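Local structure of galactose-binding-like protein (Bacteroides thetaiotaomicron, 7M1B) at residues P108-N120 with H129-D141. The protein probably binds galactose-type sugars as a SusE-like protein of a gut bacterium, from a family with a potential degradative capacity. Residues are numbered along the deposited sequence; the frame is centred on the assembly and turned at random.
Sequences PAYLTAIEEIEVN and HTTNGGRNYLIFD
The imidazole of H129 carries the aliphatic part of E118 over one face, with E118 CB 3.7 Å from the ring centroid in a CH-pi contact, while N120 meets its edge. H129 NE2 donates to N120 OD1 at 2.7 Å, reaching the oxygen from above its carbonyl plane. N120 ND2 in turn points to the anti lone pair of E118 OE2, the acceptor lying in the amide plane, so both ends of the amide are held. With CG between backbone N and carbonyl carbon (chi1 49°), the H129 ring lies alongside E118. Replacing H129 by an alanine would probably leave N120 OD1 without its donor and uncover the E118 methylenes. At the backbone, E118 and H129 form an antiparallel hydrogen-bonded pair, with both side chains on the same face of the sheet.

Further along, T130 OG1 donates to a lone pair of A113 O at 2.7 Å. A113 CB packs 3.8 Å from L138 CD1, and A109 CB lies 3.8 Å from L138 CD2. A water donates to A109 O and, at a doubtfully short distance, to T131 O. Helix 109-115 thus rests on strand 125-131 and the start of strand 138-144, which belong to different antiparallel sheets, and leads into the beta hairpin of strands 118-122 and 125-131 within the DUF5126 region.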
loop_
_atom_site.group_PDB
_atom_site.type_symbol
_atom_site.label_atom_id
_atom_site.label_comp_id
_atom_site.label_asym_id
_atom_site.label_seq_id
_atom_site.Cartn_x
_atom_site.Cartn_y
_atom_site.Cartn_z
ATOM N N PRO A 108 -18.974 -30.481 -4.452
ATOM C CA PRO A 108 -17.443 -30.786 -4.560
ATOM C C PRO A 108 -16.724 -29.436 -4.560
ATOM O O PRO A 108 -17.309 -28.518 -5.100
ATOM C CB PRO A 108 -17.247 -31.497 -5.933
ATOM C CG PRO A 108 -18.741 -32.128 -6.330
ATOM C CD PRO A 108 -19.633 -31.735 -4.988
ATOM N N ALA A 109 -15.530 -29.337 -3.953
ATOM C CA ALA A 109 -14.834 -28.047 -3.857
ATOM C C ALA A 109 -14.483 -27.499 -5.237
ATOM O O ALA A 109 -14.627 -26.282 -5.440
ATOM C CB ALA A 109 -13.644 -28.100 -2.907
ATOM N N TYR A 110 -14.090 -28.359 -6.196
ATOM C CA TYR A 110 -13.591 -27.764 -7.448
ATOM C C TYR A 110 -14.718 -27.079 -8.252
ATOM O O TYR A 110 -14.518 -26.148 -9.067
ATOM C CB TYR A 110 -12.806 -28.812 -8.249
ATOM C CG TYR A 110 -13.667 -29.784 -9.016
ATOM C CD1 TYR A 110 -14.370 -30.812 -8.380
ATOM C CD2 TYR A 110 -13.743 -29.681 -10.395
ATOM C CE1 TYR A 110 -15.185 -31.661 -9.117
ATOM C CE2 TYR A 110 -14.551 -30.512 -11.146
ATOM C CZ TYR A 110 -15.253 -31.513 -10.497
ATOM O OH TYR A 110 -16.080 -32.513 -11.249
ATOM N N LEU A 111 -15.943 -27.559 -8.007
ATOM C CA LEU A 111 -17.130 -27.066 -8.687
ATOM C C LEU A 111 -17.573 -25.744 -8.063
ATOM O O LEU A 111 -17.884 -24.789 -8.792
ATOM C CB LEU A 111 -18.238 -28.133 -8.596
ATOM C CG LEU A 111 -18.170 -29.265 -9.626
ATOM C CD1 LEU A 111 -19.390 -30.184 -9.519
ATOM C CD2 LEU A 111 -18.043 -28.716 -11.049
ATOM N N THR A 112 -17.643 -25.707 -6.724
ATOM C CA THR A 112 -17.948 -24.462 -6.032
ATOM C C THR A 112 -16.895 -23.432 -6.418
ATOM O O THR A 112 -17.251 -22.278 -6.662
ATOM C CB THR A 112 -17.962 -24.630 -4.508
ATOM O OG1 THR A 112 -19.094 -25.448 -4.231
ATOM C CG2 THR A 112 -18.167 -23.332 -3.756
ATOM N N ALA A 113 -15.637 -23.888 -6.545
ATOM C CA ALA A 113 -14.570 -22.937 -6.876
ATOM C C ALA A 113 -14.773 -22.264 -8.237
ATOM O O ALA A 113 -14.638 -21.060 -8.339
ATOM C CB ALA A 113 -13.193 -23.565 -6.805
ATOM N N ILE A 114 -15.086 -23.064 -9.264
ATOM C CA ILE A 114 -15.283 -22.516 -10.612
ATOM C C ILE A 114 -16.580 -21.689 -10.691
ATOM O O ILE A 114 -16.639 -20.679 -11.397
ATOM C CB ILE A 114 -15.197 -23.608 -11.704
ATOM C CG1 ILE A 114 -14.758 -23.052 -13.063
ATOM C CG2 ILE A 114 -16.534 -24.347 -11.843
ATOM C CD1 ILE A 114 -13.341 -22.506 -13.134
ATOM N N GLU A 115 -17.592 -22.077 -9.891
ATOM C CA GLU A 115 -18.903 -21.441 -9.939
ATOM C C GLU A 115 -18.923 -20.065 -9.273
ATOM O O GLU A 115 -19.608 -19.149 -9.741
ATOM C CB GLU A 115 -20.029 -22.379 -9.522
ATOM C CG GLU A 115 -20.225 -23.481 -10.542
ATOM C CD GLU A 115 -21.270 -24.518 -10.159
ATOM O OE1 GLU A 115 -22.192 -24.166 -9.345
ATOM O OE2 GLU A 115 -21.125 -25.720 -10.636
ATOM N N GLU A 116 -18.126 -19.898 -8.214
ATOM C CA GLU A 116 -18.096 -18.677 -7.429
ATOM C C GLU A 116 -16.909 -17.782 -7.825
ATOM O O GLU A 116 -16.664 -16.791 -7.140
ATOM C CB GLU A 116 -18.031 -19.034 -5.943
ATOM C CG GLU A 116 -19.261 -19.821 -5.472
ATOM C CD GLU A 116 -20.494 -18.932 -5.475
ATOM O OE1 GLU A 116 -20.403 -17.740 -5.039
ATOM O OE2 GLU A 116 -21.536 -19.422 -5.941
ATOM N N ILE A 117 -16.160 -18.132 -8.885
ATOM C CA ILE A 117 -14.885 -17.481 -9.173
ATOM C C ILE A 117 -15.197 -16.063 -9.623
ATOM O O ILE A 117 -16.264 -15.863 -10.236
ATOM C CB ILE A 117 -14.057 -18.272 -10.223
ATOM C CG1 ILE A 117 -12.541 -17.852 -10.178
ATOM C CG2 ILE A 117 -14.645 -18.265 -11.660
ATOM C CD1 ILE A 117 -11.682 -18.678 -11.138
ATOM N N GLU A 118 -14.314 -15.141 -9.201
ATOM C CA GLU A 118 -14.292 -13.779 -9.683
ATOM C C GLU A 118 -12.883 -13.481 -10.180
ATOM O O GLU A 118 -11.911 -13.920 -9.556
ATOM C CB GLU A 118 -14.829 -12.747 -8.663
ATOM C CG GLU A 118 -15.019 -11.352 -9.208
ATOM C CD GLU A 118 -15.754 -10.384 -8.303
ATOM O OE1 GLU A 118 -16.552 -10.832 -7.446
ATOM O OE2 GLU A 118 -15.559 -9.172 -8.492
ATOM N N VAL A 119 -12.774 -12.816 -11.332
ATOM C CA VAL A 119 -11.479 -12.470 -11.882
ATOM C C VAL A 119 -11.517 -10.975 -12.209
ATOM O O VAL A 119 -12.379 -10.481 -12.976
ATOM C CB VAL A 119 -11.187 -13.302 -13.139
ATOM C CG1 VAL A 119 -9.763 -13.131 -13.658
ATOM C CG2 VAL A 119 -11.479 -14.800 -12.922
ATOM N N ASN A 120 -10.617 -10.228 -11.563
ATOM C CA ASN A 120 -10.625 -8.776 -11.748
ATOM C C ASN A 120 -9.265 -8.320 -12.254
ATOM O O ASN A 120 -8.229 -8.931 -11.961
ATOM C CB ASN A 120 -10.818 -8.037 -10.419
ATOM C CG ASN A 120 -12.012 -8.521 -9.630
ATOM O OD1 ASN A 120 -11.900 -8.748 -8.425
ATOM N ND2 ASN A 120 -13.157 -8.574 -10.275
ATOM N N HIS A 129 -10.113 -14.732 -7.408
ATOM C CA HIS A 129 -10.598 -15.040 -6.069
ATOM C C HIS A 129 -11.803 -15.972 -6.138
ATOM O O HIS A 129 -12.629 -15.895 -7.045
ATOM C CB HIS A 129 -10.820 -13.810 -5.176
ATOM C CG HIS A 129 -11.600 -12.702 -5.784
ATOM N ND1 HIS A 129 -12.800 -12.258 -5.251
ATOM C CD2 HIS A 129 -11.336 -11.923 -6.859
ATOM C CE1 HIS A 129 -13.242 -11.237 -5.979
ATOM N NE2 HIS A 129 -12.363 -11.029 -6.980
ATOM N N THR A 130 -11.872 -16.876 -5.160
ATOM C CA THR A 130 -13.032 -17.773 -5.052
ATOM C C THR A 130 -13.162 -18.241 -3.619
ATOM O O THR A 130 -12.356 -17.822 -2.788
ATOM C CB THR A 130 -13.019 -18.868 -6.126
ATOM O OG1 THR A 130 -14.331 -19.428 -6.195
ATOM C CG2 THR A 130 -11.964 -19.921 -5.874
ATOM N N THR A 131 -14.167 -19.104 -3.375
ATOM C CA THR A 131 -14.459 -19.593 -2.028
ATOM C C THR A 131 -14.228 -21.096 -1.911
ATOM O O THR A 131 -14.358 -21.883 -2.867
ATOM C CB THR A 131 -15.865 -19.172 -1.579
ATOM O OG1 THR A 131 -16.059 -19.573 -0.217
ATOM C CG2 THR A 131 -16.923 -19.805 -2.455
ATOM N N ASN A 132 -13.885 -21.491 -0.691
ATOM C CA ASN A 132 -13.416 -22.840 -0.421
ATOM C C ASN A 132 -13.627 -23.083 1.067
ATOM O O ASN A 132 -12.662 -23.319 1.797
ATOM C CB ASN A 132 -11.946 -22.943 -0.848
ATOM C CG ASN A 132 -11.280 -24.283 -0.614
ATOM O OD1 ASN A 132 -11.948 -25.323 -0.655
ATOM N ND2 ASN A 132 -9.955 -24.258 -0.416
ATOM N N GLY A 133 -14.894 -23.005 1.506
ATOM C CA GLY A 133 -15.252 -23.080 2.924
ATOM C C GLY A 133 -14.815 -24.386 3.598
ATOM O O GLY A 133 -14.731 -24.470 4.861
ATOM N N GLY A 134 -14.588 -25.438 2.798
ATOM C CA GLY A 134 -14.059 -26.699 3.295
ATOM C C GLY A 134 -12.535 -26.758 3.477
ATOM O O GLY A 134 -12.090 -27.747 4.088
ATOM N N ARG A 135 -11.770 -25.763 2.985
ATOM C CA ARG A 135 -10.306 -25.812 3.045
ATOM C C ARG A 135 -9.808 -27.078 2.332
ATOM O O ARG A 135 -9.086 -28.041 2.926
ATOM C CB ARG A 135 -9.817 -25.662 4.493
ATOM C CG ARG A 135 -10.382 -24.471 5.268
ATOM C CD ARG A 135 -9.305 -23.329 5.102
ATOM N NE ARG A 135 -7.997 -23.933 4.950
ATOM C CZ ARG A 135 -6.831 -23.404 5.352
ATOM N NH1 ARG A 135 -6.782 -22.245 6.011
ATOM N NH2 ARG A 135 -5.709 -24.032 5.049
ATOM N N ASN A 136 -10.377 -27.241 1.120
ATOM C CA ASN A 136 -9.952 -28.371 0.319
ATOM C C ASN A 136 -8.780 -27.890 -0.513
ATOM O O ASN A 136 -8.542 -26.689 -0.690
ATOM C CB ASN A 136 -11.067 -28.915 -0.571
ATOM C CG ASN A 136 -12.146 -29.555 0.279
ATOM O OD1 ASN A 136 -13.174 -28.925 0.544
ATOM N ND2 ASN A 136 -11.840 -30.740 0.793
ATOM N N TYR A 137 -8.079 -28.861 -1.060
ATOM C CA TYR A 137 -6.860 -28.621 -1.807
ATOM C C TYR A 137 -7.187 -28.544 -3.289
ATOM O O TYR A 137 -7.643 -29.476 -3.902
ATOM C CB TYR A 137 -5.777 -29.640 -1.467
ATOM C CG TYR A 137 -4.408 -29.459 -2.081
ATOM C CD1 TYR A 137 -3.451 -28.672 -1.450
ATOM C CD2 TYR A 137 -4.056 -30.072 -3.274
ATOM C CE1 TYR A 137 -2.186 -28.486 -1.990
ATOM C CE2 TYR A 137 -2.786 -29.920 -3.814
ATOM C CZ TYR A 137 -1.835 -29.156 -3.157
ATOM O OH TYR A 137 -0.597 -28.964 -3.736
ATOM N N LEU A 138 -7.047 -27.336 -3.857
ATOM C CA LEU A 138 -7.480 -27.025 -5.214
ATOM C C LEU A 138 -6.218 -26.620 -5.988
ATOM O O LEU A 138 -5.234 -26.291 -5.305
ATOM C CB LEU A 138 -8.534 -25.896 -5.142
ATOM C CG LEU A 138 -9.841 -26.252 -4.401
ATOM C CD1 LEU A 138 -10.702 -24.985 -4.269
ATOM C CD2 LEU A 138 -10.634 -27.353 -5.139
ATOM N N ILE A 139 -6.231 -26.854 -7.311
ATOM C CA ILE A 139 -5.143 -26.505 -8.257
ATOM C C ILE A 139 -5.754 -25.652 -9.363
ATOM O O ILE A 139 -6.677 -26.086 -10.066
ATOM C CB ILE A 139 -4.539 -27.826 -8.809
ATOM C CG1 ILE A 139 -4.453 -28.908 -7.725
ATOM C CG2 ILE A 139 -3.151 -27.589 -9.460
ATOM C CD1 ILE A 139 -3.394 -28.650 -6.673
ATOM N N PHE A 140 -5.249 -24.426 -9.466
ATOM C CA PHE A 140 -5.798 -23.547 -10.477
ATOM C C PHE A 140 -4.812 -23.457 -11.631
ATOM O O PHE A 140 -3.654 -23.128 -11.398
ATOM C CB PHE A 140 -6.019 -22.171 -9.856
ATOM C CG PHE A 140 -7.124 -22.092 -8.827
ATOM C CD1 PHE A 140 -6.949 -22.596 -7.535
ATOM C CD2 PHE A 140 -8.352 -21.515 -9.141
ATOM C CE1 PHE A 140 -7.954 -22.476 -6.583
ATOM C CE2 PHE A 140 -9.353 -21.378 -8.185
ATOM C CZ PHE A 140 -9.155 -21.848 -6.909
ATOM N N ASP A 141 -5.269 -23.780 -12.851
ATOM C CA ASP A 141 -4.400 -23.676 -14.020
ATOM C C ASP A 141 -4.874 -22.468 -14.818
ATOM O O ASP A 141 -6.027 -22.453 -15.264
ATOM C CB ASP A 141 -4.503 -24.915 -14.923
ATOM C CG ASP A 141 -3.840 -26.136 -14.315
ATOM O OD1 ASP A 141 -2.689 -25.982 -13.815
ATOM O OD2 ASP A 141 -4.487 -27.224 -14.318
HETATM O O HOH W 1 -14.584 -24.261 -3.415
#